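Local coordinates for putative alpha/beta hydrolase FOLD protein (PDB 5A62) that probably acts as a carboxylesterase, hydrolysing ester bonds with the machinery of the alpha/beta hydrolase fold, at residues E16-A21 and Y41-L46; H248-V251 and E257-D260. One frame throughout, in Å; residues are numbered along the deposited sequence. Where two conformers were deposited one is given.

Contact 1. Residues E16-A21 and Y41-L46; sequences EDHGDA and YEIQLL
Ile43 lays its methyl CG2 over one face of the His18 imidazole. CG2 lies 3.8 Å from the ring centroid and only 4° off the ring normal. This is a CH-pi contact centred on the ring. The two side chains cross at about a right angle. In Ile43, CG1 stands anti to the carbonyl carbon (chi1 -70°), which leaves CG2 anti to the backbone N and aimed at the histidine. The other arm runs on to CD1, and this methyl comes within 4.4 Å of Glu16 OE1, a loose contact. No hydrogen bond joins the two segments. His18 turns its ring nearly square to the CA-CB-CG plane (chi2 91°), which presents a face and not an edge to the isoleucine.

In the alpha/beta hydrolase fold, helix 40-48 is the connection of a beta-alpha-beta crossover between the parallel strands 25-29 and 52-56. Here it also reaches the next strand of the sheet, 12-18, which runs antiparallel to 52-56. The CA atoms of His18 and Ile43 are 7.8 Å apart.

Strand 52-56 fixes the histidine side: backbone hydrogen bonds tie Glu16 to Ala55 and His18 to Val53. Ile43 packs in turn on Val53, Leu28 and Ile36. Ile36 also meets Glu16, whose OE2 is hydrogen-bonded to Tyr14 OH.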
ATOM      1  N   GLU A  16       0.864 -24.158  11.747  1.00 10.17           N
ATOM      2  CA  GLU A  16       0.593 -25.401  12.561  1.00 10.36           C
ATOM      3  C   GLU A  16      -0.599 -26.056  11.971  1.00 12.19           C
ATOM      4  O   GLU A  16      -1.540 -25.456  11.508  1.00 12.17           O
ATOM      5  CB  GLU A  16       0.403 -25.103  14.012  1.00 10.95           C
ATOM      6  CG  GLU A  16       1.607 -24.472  14.651  1.00 11.88           C
ATOM      7  CD  GLU A  16       1.358 -23.967  16.058  1.00 13.61           C
ATOM      8  OE1 GLU A  16       0.232 -24.031  16.585  1.00 15.80           O
ATOM      9  OE2 GLU A  16       2.340 -23.442  16.666  1.00 16.70           O
ATOM     10  N   ASP A  17      -0.568 -27.400  11.983  1.00 11.99           N
ATOM     11  CA  ASP A  17      -1.613 -28.262  11.437  1.00 13.68           C
ATOM     12  C   ASP A  17      -1.961 -29.231  12.534  1.00 14.61           C
ATOM     13  O   ASP A  17      -1.202 -30.222  12.775  1.00 16.93           O
ATOM     14  CB  ASP A  17      -1.084 -28.966  10.205  1.00 15.02           C
ATOM     15  CG  ASP A  17      -2.116 -29.852   9.508  1.00 19.15           C
ATOM     16  OD1 ASP A  17      -3.218 -30.048  10.003  1.00 19.44           O
ATOM     17  OD2 ASP A  17      -1.759 -30.388   8.440  1.00 21.37           O
ATOM     18  N   HIS A  18      -3.007 -28.966  13.262  1.00 13.14           N
ATOM     19  CA  HIS A  18      -3.398 -29.733  14.430  1.00 14.81           C
ATOM     20  C   HIS A  18      -4.504 -30.696  14.102  1.00 15.56           C
ATOM     21  O   HIS A  18      -5.431 -30.431  13.339  1.00 14.26           O
ATOM     22  CB  HIS A  18      -3.927 -28.784  15.487  1.00 15.94           C
ATOM     23  CG  HIS A  18      -2.908 -27.868  16.091  1.00 15.84           C
ATOM     24  ND1 HIS A  18      -2.601 -26.597  15.626  1.00 17.58           N
ATOM     25  CD2 HIS A  18      -2.180 -28.022  17.223  1.00 17.04           C
ATOM     26  CE1 HIS A  18      -1.699 -26.047  16.418  1.00 15.16           C
ATOM     27  NE2 HIS A  18      -1.432 -26.894  17.390  1.00 21.43           N
ATOM     28  N   GLY A  19      -4.521 -31.827  14.841  1.00 16.54           N
ATOM     29  CA  GLY A  19      -5.611 -32.749  14.659  1.00 18.27           C
ATOM     30  C   GLY A  19      -5.340 -33.785  13.584  1.00 19.99           C
ATOM     31  O   GLY A  19      -4.300 -33.830  12.923  1.00 20.75           O
ATOM     32  N   ASP A  20      -6.324 -34.639  13.367  1.00 23.27           N
ATOM     33  CA  ASP A  20      -6.194 -35.691  12.394  1.00 25.20           C
ATOM     34  C   ASP A  20      -6.373 -35.210  10.981  1.00 23.76           C
ATOM     35  O   ASP A  20      -7.323 -34.470  10.696  1.00 19.67           O
ATOM     36  CB  ASP A  20      -7.266 -36.750  12.656  1.00 27.50           C
ATOM     37  CG  ASP A  20      -6.998 -38.039  11.895  1.00 31.14           C
ATOM     38  OD1 ASP A  20      -7.284 -38.139  10.696  1.00 29.89           O
ATOM     39  OD2 ASP A  20      -6.461 -38.980  12.522  1.00 38.29           O
ATOM     40  N   ALA A  21      -5.518 -35.656  10.089  1.00 26.81           N
ATOM     41  CA  ALA A  21      -5.598 -35.275   8.700  1.00 28.26           C
ATOM     42  C   ALA A  21      -6.892 -35.638   7.987  1.00 26.46           C
ATOM     43  O   ALA A  21      -7.203 -35.064   6.959  1.00 29.05           O
ATOM     44  CB  ALA A  21      -4.409 -35.820   7.940  1.00 32.19           C
ATOM     45  N   TYR A  41      -6.822 -20.845  22.854  1.00 16.40           N
ATOM     46  CA  TYR A  41      -8.056 -21.388  23.305  1.00 16.17           C
ATOM     47  C   TYR A  41      -8.846 -22.021  22.183  1.00 15.95           C
ATOM     48  O   TYR A  41      -9.394 -23.119  22.307  1.00 16.95           O
ATOM     49  CB  TYR A  41      -8.921 -20.329  23.975  1.00 15.79           C
ATOM     50  CG  TYR A  41     -10.295 -20.798  24.401  1.00 19.03           C
ATOM     51  CD1 TYR A  41     -10.438 -21.655  25.475  1.00 23.24           C
ATOM     52  CD2 TYR A  41     -11.420 -20.457  23.673  1.00 21.58           C
ATOM     53  CE1 TYR A  41     -11.690 -22.129  25.846  1.00 25.35           C
ATOM     54  CE2 TYR A  41     -12.666 -20.912  24.045  1.00 26.44           C
ATOM     55  CZ  TYR A  41     -12.791 -21.718  25.161  1.00 28.15           C
ATOM     56  OH  TYR A  41     -14.060 -22.184  25.493  1.00 31.90           O
ATOM     57  N   GLU A  42      -8.932 -21.327  21.076  1.00 14.00           N
ATOM     58  CA  GLU A  42      -9.722 -21.790  19.976  1.00 13.09           C
ATOM     59  C   GLU A  42      -9.157 -23.084  19.384  1.00 14.95           C
ATOM     60  O   GLU A  42      -9.941 -23.935  18.968  1.00 14.34           O
ATOM     61  CB  GLU A  42      -9.773 -20.726  18.833  1.00 13.84           C
ATOM     62  CG  GLU A  42     -10.578 -19.516  19.177  1.00 14.82           C
ATOM     63  CD  GLU A  42      -9.904 -18.528  20.046  1.00 14.37           C
ATOM     64  OE1 GLU A  42      -8.729 -18.637  20.451  1.00 15.31           O
ATOM     65  OE2 GLU A  42     -10.592 -17.506  20.345  1.00 19.83           O
ATOM     66  N   ILE A  43      -7.841 -23.233  19.290  1.00 14.12           N
ATOM     67  CA  ILE A  43      -7.260 -24.460  18.758  1.00 14.44           C
ATOM     68  C   ILE A  43      -7.697 -25.630  19.654  1.00 16.13           C
ATOM     69  O   ILE A  43      -8.200 -26.631  19.119  1.00 16.44           O
ATOM     70  CB  ILE A  43      -5.751 -24.338  18.645  1.00 16.41           C
ATOM     71  CG1 ILE A  43      -5.385 -23.352  17.530  1.00 17.12           C
ATOM     72  CG2 ILE A  43      -5.132 -25.706  18.414  1.00 18.14           C
ATOM     73  CD1 ILE A  43      -3.951 -22.878  17.509  1.00 15.98           C
ATOM     74  N   GLN A  44      -7.579 -25.451  20.954  1.00 18.10           N
ATOM     75  CA  GLN A  44      -7.994 -26.521  21.889  1.00 19.90           C
ATOM     76  C   GLN A  44      -9.463 -26.797  21.786  1.00 19.62           C
ATOM     77  O   GLN A  44      -9.852 -27.965  21.716  1.00 18.94           O
ATOM     78  CB  GLN A  44      -7.597 -26.172  23.333  1.00 25.29           C
ATOM     79  CG  GLN A  44      -6.076 -26.181  23.517  1.00 28.12           C
ATOM     80  CD  GLN A  44      -5.355 -27.373  22.853  1.00 35.85           C
ATOM     81  OE1 GLN A  44      -4.379 -27.208  22.110  1.00 42.35           O
ATOM     82  NE2 GLN A  44      -5.858 -28.586  23.098  1.00 37.97           N
ATOM     83  N   LEU A  45     -10.307 -25.788  21.719  1.00 18.21           N
ATOM     84  CA  LEU A  45     -11.744 -26.000  21.644  1.00 17.65           C
ATOM     85  C   LEU A  45     -12.119 -26.729  20.361  1.00 18.73           C
ATOM     86  O   LEU A  45     -12.941 -27.646  20.353  1.00 20.25           O
ATOM     87  CB  LEU A  45     -12.473 -24.653  21.756  1.00 20.22           C
ATOM     88  CG  LEU A  45     -13.937 -24.638  21.391  1.00 23.44           C
ATOM     89  CD1 LEU A  45     -14.727 -25.331  22.474  1.00 25.81           C
ATOM     90  CD2 LEU A  45     -14.413 -23.203  21.201  1.00 24.53           C
ATOM     91  N   LEU A  46     -11.493 -26.371  19.241  1.00 14.88           N
ATOM     92  CA  LEU A  46     -11.893 -26.888  17.976  1.00 14.92           C
ATOM     93  C   LEU A  46     -11.382 -28.293  17.810  1.00 16.18           C
ATOM     94  O   LEU A  46     -12.046 -29.113  17.194  1.00 17.23           O
ATOM     95  CB  LEU A  46     -11.403 -25.929  16.844  1.00 13.30           C
ATOM     96  CG  LEU A  46     -12.183 -24.613  16.876  1.00 13.60           C
ATOM     97  CD1 LEU A  46     -11.538 -23.675  15.846  1.00 13.71           C
ATOM     98  CD2 LEU A  46     -13.652 -24.732  16.575  1.00 13.89           C
TER

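Contact 2. Residues H248-V251 and E257-D260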
ATOM      1  N   HIS A 248     -13.185  -4.427  18.872  1.00 16.65           N
ATOM      2  CA  HIS A 248     -12.335  -5.002  17.866  1.00 16.21           C
ATOM      3  C   HIS A 248     -11.535  -6.187  18.354  1.00 16.15           C
ATOM      4  O   HIS A 248     -11.430  -7.223  17.665  1.00 15.78           O
ATOM      5  CB  HIS A 248     -11.327  -3.938  17.399  1.00 16.49           C
ATOM      6  CG  HIS A 248     -10.395  -4.392  16.319  1.00 21.82           C
ATOM      7  ND1 HIS A 248      -9.086  -4.754  16.573  1.00 26.49           N
ATOM      8  CD2 HIS A 248     -10.569  -4.536  14.986  1.00 27.99           C
ATOM      9  CE1 HIS A 248      -8.481  -5.066  15.440  1.00 27.85           C
ATOM     10  NE2 HIS A 248      -9.365  -4.953  14.468  1.00 26.66           N
ATOM     11  N   TRP A 249     -10.949  -6.060  19.538  1.00 14.44           N
ATOM     12  CA  TRP A 249     -10.079  -7.088  20.063  1.00 15.18           C
ATOM     13  C   TRP A 249     -10.783  -8.174  20.873  1.00 16.05           C
ATOM     14  O   TRP A 249     -10.299  -8.704  21.857  1.00 15.10           O
ATOM     15  CB  TRP A 249      -8.922  -6.449  20.848  1.00 14.92           C
ATOM     16  CG  TRP A 249      -7.963  -5.775  19.989  1.00 16.57           C
ATOM     17  CD1 TRP A 249      -7.874  -4.417  19.754  1.00 17.66           C
ATOM     18  CD2 TRP A 249      -6.966  -6.392  19.163  1.00 15.33           C
ATOM     19  NE1 TRP A 249      -6.874  -4.169  18.856  1.00 19.30           N
ATOM     20  CE2 TRP A 249      -6.283  -5.350  18.495  1.00 17.15           C
ATOM     21  CE3 TRP A 249      -6.530  -7.721  18.971  1.00 15.39           C
ATOM     22  CZ2 TRP A 249      -5.232  -5.600  17.615  1.00 18.00           C
ATOM     23  CZ3 TRP A 249      -5.505  -7.953  18.088  1.00 17.39           C
ATOM     24  CH2 TRP A 249      -4.861  -6.888  17.422  1.00 16.93           C
ATOM     25  N   VAL A 250     -11.947  -8.568  20.392  1.00 16.93           N
ATOM     26  CA  VAL A 250     -12.769  -9.573  21.044  1.00 15.92           C
ATOM     27  C   VAL A 250     -12.008 -10.887  21.188  1.00 15.08           C
ATOM     28  O   VAL A 250     -12.271 -11.664  22.094  1.00 15.75           O
ATOM     29  CB  VAL A 250     -14.125  -9.782  20.276  1.00 16.77           C
ATOM     30  CG1 VAL A 250     -13.901 -10.418  18.921  1.00 15.84           C
ATOM     31  CG2 VAL A 250     -15.115 -10.585  21.109  1.00 17.25           C
ATOM     32  N   VAL A 251     -11.087 -11.205  20.278  1.00 13.95           N
ATOM     33  CA  VAL A 251     -10.309 -12.429  20.319  0.50 14.32           C
ATOM     34  C   VAL A 251      -9.336 -12.443  21.519  1.00 13.49           C
ATOM     35  O   VAL A 251      -8.872 -13.483  21.932  1.00 15.19           O
ATOM     36  CB  VAL A 251      -9.574 -12.664  18.976  0.50 15.64           C
ATOM     37  CG1 VAL A 251      -8.671 -11.506  18.625  0.50 15.79           C
ATOM     38  CG2 VAL A 251      -8.773 -13.939  18.954  0.50 16.04           C
ATOM     39  N   GLU A 257     -20.007 -16.000  24.794  1.00 15.55           N
ATOM     40  CA  GLU A 257     -21.022 -15.955  23.779  1.00 16.03           C
ATOM     41  C   GLU A 257     -20.423 -16.108  22.368  1.00 15.63           C
ATOM     42  O   GLU A 257     -21.026 -16.655  21.490  1.00 15.36           O
ATOM     43  CB  GLU A 257     -21.837 -14.658  23.820  1.00 16.13           C
ATOM     44  CG  GLU A 257     -23.056 -14.718  22.953  1.00 18.88           C
ATOM     45  CD  GLU A 257     -23.872 -13.441  22.915  1.00 21.05           C
ATOM     46  OE1 GLU A 257     -23.379 -12.406  23.390  1.00 22.55           O
ATOM     47  OE2 GLU A 257     -24.985 -13.544  22.318  1.00 23.07           O
ATOM     48  N   MET A 258     -19.185 -15.648  22.176  1.00 15.40           N
ATOM     49  CA  MET A 258     -18.606 -15.776  20.848  1.00 15.69           C
ATOM     50  C   MET A 258     -18.498 -17.242  20.459  1.00 15.19           C
ATOM     51  O   MET A 258     -18.661 -17.604  19.291  1.00 14.48           O
ATOM     52  CB  MET A 258     -17.232 -15.142  20.772  1.00 16.11           C
ATOM     53  CG  MET A 258     -16.546 -15.227  19.415  1.00 15.47           C
ATOM     54  SD  MET A 258     -15.206 -14.043  19.236  1.00 18.76           S
ATOM     55  CE  MET A 258     -14.078 -14.679  20.369  1.00 20.32           C
ATOM     56  N   TYR A 259     -18.204 -18.076  21.449  1.00 14.51           N
ATOM     57  CA  TYR A 259     -18.006 -19.506  21.133  1.00 15.03           C
ATOM     58  C   TYR A 259     -19.302 -20.257  20.953  1.00 14.96           C
ATOM     59  O   TYR A 259     -19.353 -21.176  20.175  1.00 14.63           O
ATOM     60  CB  TYR A 259     -17.028 -20.199  22.113  1.00 14.48           C
ATOM     61  CG  TYR A 259     -15.747 -19.400  22.168  1.00 15.76           C
ATOM     62  CD1 TYR A 259     -14.890 -19.428  21.113  1.00 17.08           C
ATOM     63  CD2 TYR A 259     -15.494 -18.514  23.209  1.00 16.74           C
ATOM     64  CE1 TYR A 259     -13.755 -18.639  21.106  1.00 17.32           C
ATOM     65  CE2 TYR A 259     -14.364 -17.735  23.220  1.00 16.48           C
ATOM     66  CZ  TYR A 259     -13.509 -17.778  22.151  1.00 18.40           C
ATOM     67  OH  TYR A 259     -12.365 -16.989  22.106  1.00 21.39           O
ATOM     68  N   ASP A 260     -20.306 -19.857  21.706  1.00 15.80           N
ATOM     69  CA  ASP A 260     -21.640 -20.384  21.520  1.00 17.07           C
ATOM     70  C   ASP A 260     -22.045 -20.100  20.090  1.00 15.75           C
ATOM     71  O   ASP A 260     -22.482 -20.983  19.390  1.00 16.80           O
ATOM     72  CB  ASP A 260     -22.591 -19.715  22.506  1.00 18.63           C
ATOM     73  CG  ASP A 260     -22.302 -20.098  23.975  1.00 23.70           C
ATOM     74  OD1 ASP A 260     -21.613 -21.098  24.257  1.00 28.27           O
ATOM     75  OD2 ASP A 260     -22.758 -19.314  24.812  1.00 30.87           O
TER
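Met258 and Val250 point at each other and meet tip to tip. The sulfur does the touching. Met258 SD lies 3.9 Å from Val250 CG1, and the same 3.9 Å separates it from Val250 CG2, so it faces the fork of the valine. Both CB atoms are directed at the opposite segment, and the CA atoms are 8.5 Å apart. Met258 spans this gap with an extended start: CG is anti to the backbone N (chi1 180°) and the next torsion is also near anti. The chain then bends at chi3, 68°. This bend carries CE off the line of approach and toward the backbone of the valines. CE comes to 3.9 Å from Val250 O and to 4.4 Å from Val251 CA. The contact is buried, and its side chains are apolar; no hydrogen bond crosses it.

The contact joins two successive helices near the C-terminal end of the alpha/beta hydrolase fold; His248 and Trp249 lead into the first. The short helix 250-253 has Trp249 at its N-cap position, and the long helix 256-272 follows closely. Leu243, on strand 239-243, one of the two outermost in this chain's sheet, touches both Val250 and Met258, so strand and helices share one small hydrophobic cluster, to which Pro255 adds against Val250.

Just ahead of the valines, His248 NE2 is hydrogen-bonded to Ser99 OG. The serine lies in a GxSxG sequence, and the pair is consistent with the serine and histidine of a hydrolase catalytic triad.

Overall arrangement
Contact 1 closes in the chain before contact 2 opens, and their centres are 18 Å apart. Helix 40-48 takes part in contact 1 with one side and meets contact 2 with others. The junction is Tyr259: its OH lies 2.6 Å from Glu42 OE2, a probable hydrogen bond. Leu45 CD2 packs 3.8 Å from Tyr259 CD1, and Tyr41 sets its ring edge-to-face with that of Tyr259. Lys254 NZ forms a salt bridge with Glu42 OE1 and a hydrogen bond with Val251 O. Contact 2 borders the probable active site, where His248 meets Ser99. Contact 1 lies farther along, where helix 40-48 packs on strand 12-18.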